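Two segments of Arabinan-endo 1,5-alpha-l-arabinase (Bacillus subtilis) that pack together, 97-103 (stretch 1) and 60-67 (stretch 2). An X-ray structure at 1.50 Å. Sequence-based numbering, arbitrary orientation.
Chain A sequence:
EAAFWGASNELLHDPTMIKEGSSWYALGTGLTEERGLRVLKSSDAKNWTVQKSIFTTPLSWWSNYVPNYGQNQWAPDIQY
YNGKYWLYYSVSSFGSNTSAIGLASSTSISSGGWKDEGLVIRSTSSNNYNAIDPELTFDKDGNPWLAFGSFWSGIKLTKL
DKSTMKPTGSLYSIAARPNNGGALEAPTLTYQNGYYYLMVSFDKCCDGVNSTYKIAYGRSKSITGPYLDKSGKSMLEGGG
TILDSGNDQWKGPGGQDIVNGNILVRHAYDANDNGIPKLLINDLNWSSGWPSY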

# COMPACT_ATOMS: atom_id res chain seq x y z
N ASN A 97 -1.75 -15.27 -7.92
CA ASN A 97 -1.71 -14.04 -8.74
C ASN A 97 -2.88 -13.87 -9.69
O ASN A 97 -2.81 -13.05 -10.61
CB ASN A 97 -0.37 -13.82 -9.46
CG ASN A 97 -0.18 -14.70 -10.65
OD1 ASN A 97 -0.75 -15.81 -10.75
ND2 ASN A 97 0.66 -14.24 -11.57
N THR A 98 -3.97 -14.58 -9.40
CA THR A 98 -5.24 -14.23 -10.00
C THR A 98 -5.95 -13.25 -9.05
O THR A 98 -6.49 -13.65 -8.03
CB THR A 98 -6.05 -15.47 -10.26
OG1 THR A 98 -5.33 -16.32 -11.15
CG2 THR A 98 -7.34 -15.12 -10.99
N SER A 99 -5.90 -11.98 -9.44
CA SER A 99 -6.23 -10.86 -8.57
C SER A 99 -6.71 -9.67 -9.35
O SER A 99 -6.53 -9.59 -10.55
CB SER A 99 -5.00 -10.42 -7.75
OG SER A 99 -4.37 -11.47 -7.06
N ALA A 100 -7.36 -8.73 -8.66
CA ALA A 100 -7.78 -7.50 -9.32
C ALA A 100 -7.69 -6.34 -8.37
O ALA A 100 -7.88 -6.49 -7.17
CB ALA A 100 -9.19 -7.60 -9.84
N ILE A 101 -7.40 -5.18 -8.92
CA ILE A 101 -7.50 -3.93 -8.17
C ILE A 101 -8.75 -3.23 -8.64
O ILE A 101 -8.97 -3.07 -9.84
CB ILE A 101 -6.23 -3.02 -8.36
CG1 ILE A 101 -5.02 -3.64 -7.69
CG2 ILE A 101 -6.47 -1.58 -7.87
CD1 ILE A 101 -3.69 -3.15 -8.20
N GLY A 102 -9.58 -2.84 -7.67
CA GLY A 102 -10.80 -2.08 -7.93
C GLY A 102 -10.65 -0.66 -7.40
O GLY A 102 -9.69 -0.32 -6.70
N LEU A 103 -11.59 0.16 -7.76
CA LEU A 103 -11.63 1.58 -7.37
C LEU A 103 -13.02 1.95 -6.93
O LEU A 103 -14.02 1.62 -7.62
CB LEU A 103 -11.26 2.49 -8.56
CG LEU A 103 -11.30 4.00 -8.35
CD1 LEU A 103 -10.31 4.42 -7.33
CD2 LEU A 103 -11.05 4.74 -9.72
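Stretch 2, residues 60-67: SWWSNYVP

Stretch 2 lies on stretch 1 without a single hydrogen bond between them. The contact is van der Waals packing and buries 278 Å², both sides summed. Residues 99-103 of stretch 1 form a strand; Asn 97 and Thr 98 precede it as loop. In stretch 2, residues 60-64 have helical phi/psi angles but lack the regular bonding of a helix. Three backbone bonds close the turn: Asn 64 N to Trp 61 O (3.0 Å), Tyr 65 N to Trp 62 O (3.1 Å) and Val 66 N to Trp 62 O (2.9 Å). Trp 62 O thus accepts twice. At Val 66 the backbone opens to phi/psi -132/74.

The sequence order runs in opposite senses across the contact. Ser 99 faces Val 66, with CA atoms 5.6 Å apart. Ala 100 faces Tyr 65, CA to CA 6.7 Å. Further along the strand, Gly 102 meets Trp 61.

Val 66 has the largest covered area. Its CA-to-CB bond points sideways, and chi1 is t (-172°). In this rotamer both methyls reach stretch 1. Val 66 CG1 lies 3.6 Å from Thr 98 O. Val 66 CG2 lies 3.6 Å from Ser 99 C and 3.6 Å from Ala 100 N, so it rests on the peptide joining these residues. Val 66 CG2 also touches Ala 100 CB at 4.0 Å.

The strand alternates. Ser 99 and Ile 101 direct CA-to-CB away from stretch 2, and Ala 100 directs it toward. Ser 99 is m, and its OG is hydrogen-bonded elsewhere in the structure. Ala 100 CB and Tyr 65 CB are in apolar contact at 4.3 Å. Tyr 65 is also m (chi1 -61°), and the end of its side chain leads away, so the phenol ring does not cover the strand. Its backbone contributes too: Tyr 65 O lies 3.6 Å from Thr 98 CG2. Thr 98 is m (-60°), which places that methyl on the carbonyl.

The CA-to-CB bond of Trp 61 points toward stretch 1, with chi1 p (64°) and chi2 -102°. These angles carry the indole out to the strand, where Trp 61 CH2 comes 3.8 Å from Gly 102 CA. The glycine sits at the ring edge, near its plane. A CB on Gly 102 would point toward stretch 2 and lie 3.1 Å from Trp 61 CZ2, which is tight. The bare CA leaves room for the indole. Trp 61 NE1 is hydrogen-bonded elsewhere in the structure. Trp 62, m at chi1, brings its end nearer than its CB, but Trp 62 NE1 stays 5.5 Å from Gly 102 CA.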

# COMPACT_ATOMS: atom_id res chain seq x y z
N SER A 60 -20.54 -7.37 -7.32
CA SER A 60 -20.82 -8.51 -8.20
C SER A 60 -19.74 -8.75 -9.25
O SER A 60 -19.49 -9.90 -9.62
CB SER A 60 -22.18 -8.39 -8.87
OG SER A 60 -22.22 -7.29 -9.75
N TRP A 61 -19.06 -7.71 -9.71
CA TRP A 61 -18.11 -7.90 -10.83
C TRP A 61 -16.84 -8.62 -10.43
O TRP A 61 -16.12 -9.17 -11.26
CB TRP A 61 -17.76 -6.55 -11.50
CG TRP A 61 -17.04 -5.53 -10.67
CD1 TRP A 61 -17.64 -4.41 -10.08
CD2 TRP A 61 -15.65 -5.38 -10.48
NE1 TRP A 61 -16.67 -3.65 -9.48
CE2 TRP A 61 -15.44 -4.21 -9.70
CE3 TRP A 61 -14.53 -6.15 -10.83
CZ2 TRP A 61 -14.20 -3.83 -9.26
CZ3 TRP A 61 -13.27 -5.73 -10.40
CH2 TRP A 61 -13.12 -4.59 -9.63
N TRP A 62 -16.55 -8.64 -9.13
CA TRP A 62 -15.28 -9.24 -8.65
C TRP A 62 -15.14 -10.68 -9.08
O TRP A 62 -14.06 -11.09 -9.47
CB TRP A 62 -15.21 -9.17 -7.13
CG TRP A 62 -15.08 -7.81 -6.55
CD1 TRP A 62 -14.73 -6.64 -7.17
CD2 TRP A 62 -15.30 -7.49 -5.19
NE1 TRP A 62 -14.69 -5.61 -6.25
CE2 TRP A 62 -15.02 -6.11 -5.02
CE3 TRP A 62 -15.65 -8.23 -4.06
CZ2 TRP A 62 -15.13 -5.46 -3.79
CZ3 TRP A 62 -15.75 -7.59 -2.84
CH2 TRP A 62 -15.53 -6.21 -2.73
N SER A 63 -16.24 -11.44 -9.10
CA SER A 63 -16.13 -12.87 -9.44
C SER A 63 -15.81 -13.13 -10.92
O SER A 63 -15.40 -14.23 -11.29
CB SER A 63 -17.40 -13.63 -8.99
OG SER A 63 -18.49 -13.26 -9.76
N ASN A 64 -15.99 -12.12 -11.76
CA ASN A 64 -15.66 -12.22 -13.18
C ASN A 64 -14.16 -12.25 -13.42
O ASN A 64 -13.72 -12.68 -14.49
CB ASN A 64 -16.22 -11.05 -13.99
CG ASN A 64 -17.74 -10.96 -13.90
OD1 ASN A 64 -18.42 -11.96 -13.64
ND2 ASN A 64 -18.27 -9.77 -14.16
N TYR A 65 -13.40 -11.72 -12.47
CA TYR A 65 -11.93 -11.62 -12.59
C TYR A 65 -11.19 -12.49 -11.58
O TYR A 65 -10.09 -13.00 -11.86
CB TYR A 65 -11.47 -10.16 -12.51
CG TYR A 65 -12.03 -9.33 -13.61
CD1 TYR A 65 -11.67 -9.54 -14.92
CD2 TYR A 65 -13.02 -8.38 -13.35
CE1 TYR A 65 -12.22 -8.80 -15.94
CE2 TYR A 65 -13.56 -7.63 -14.36
CZ TYR A 65 -13.18 -7.88 -15.65
OH TYR A 65 -13.71 -7.12 -16.63
N VAL A 66 -11.78 -12.67 -10.41
CA VAL A 66 -11.20 -13.44 -9.32
C VAL A 66 -12.26 -14.41 -8.80
O VAL A 66 -12.84 -14.20 -7.73
CB VAL A 66 -10.71 -12.51 -8.19
CG1 VAL A 66 -9.92 -13.27 -7.10
CG2 VAL A 66 -9.88 -11.36 -8.74
N PRO A 67 -12.53 -15.45 -9.55
CA PRO A 67 -13.63 -16.34 -9.20
C PRO A 67 -13.68 -16.83 -7.76
O PRO A 67 -14.79 -16.98 -7.25
CB PRO A 67 -13.43 -17.52 -10.14
CG PRO A 67 -12.47 -17.10 -11.17
CD PRO A 67 -11.95 -15.76 -10.86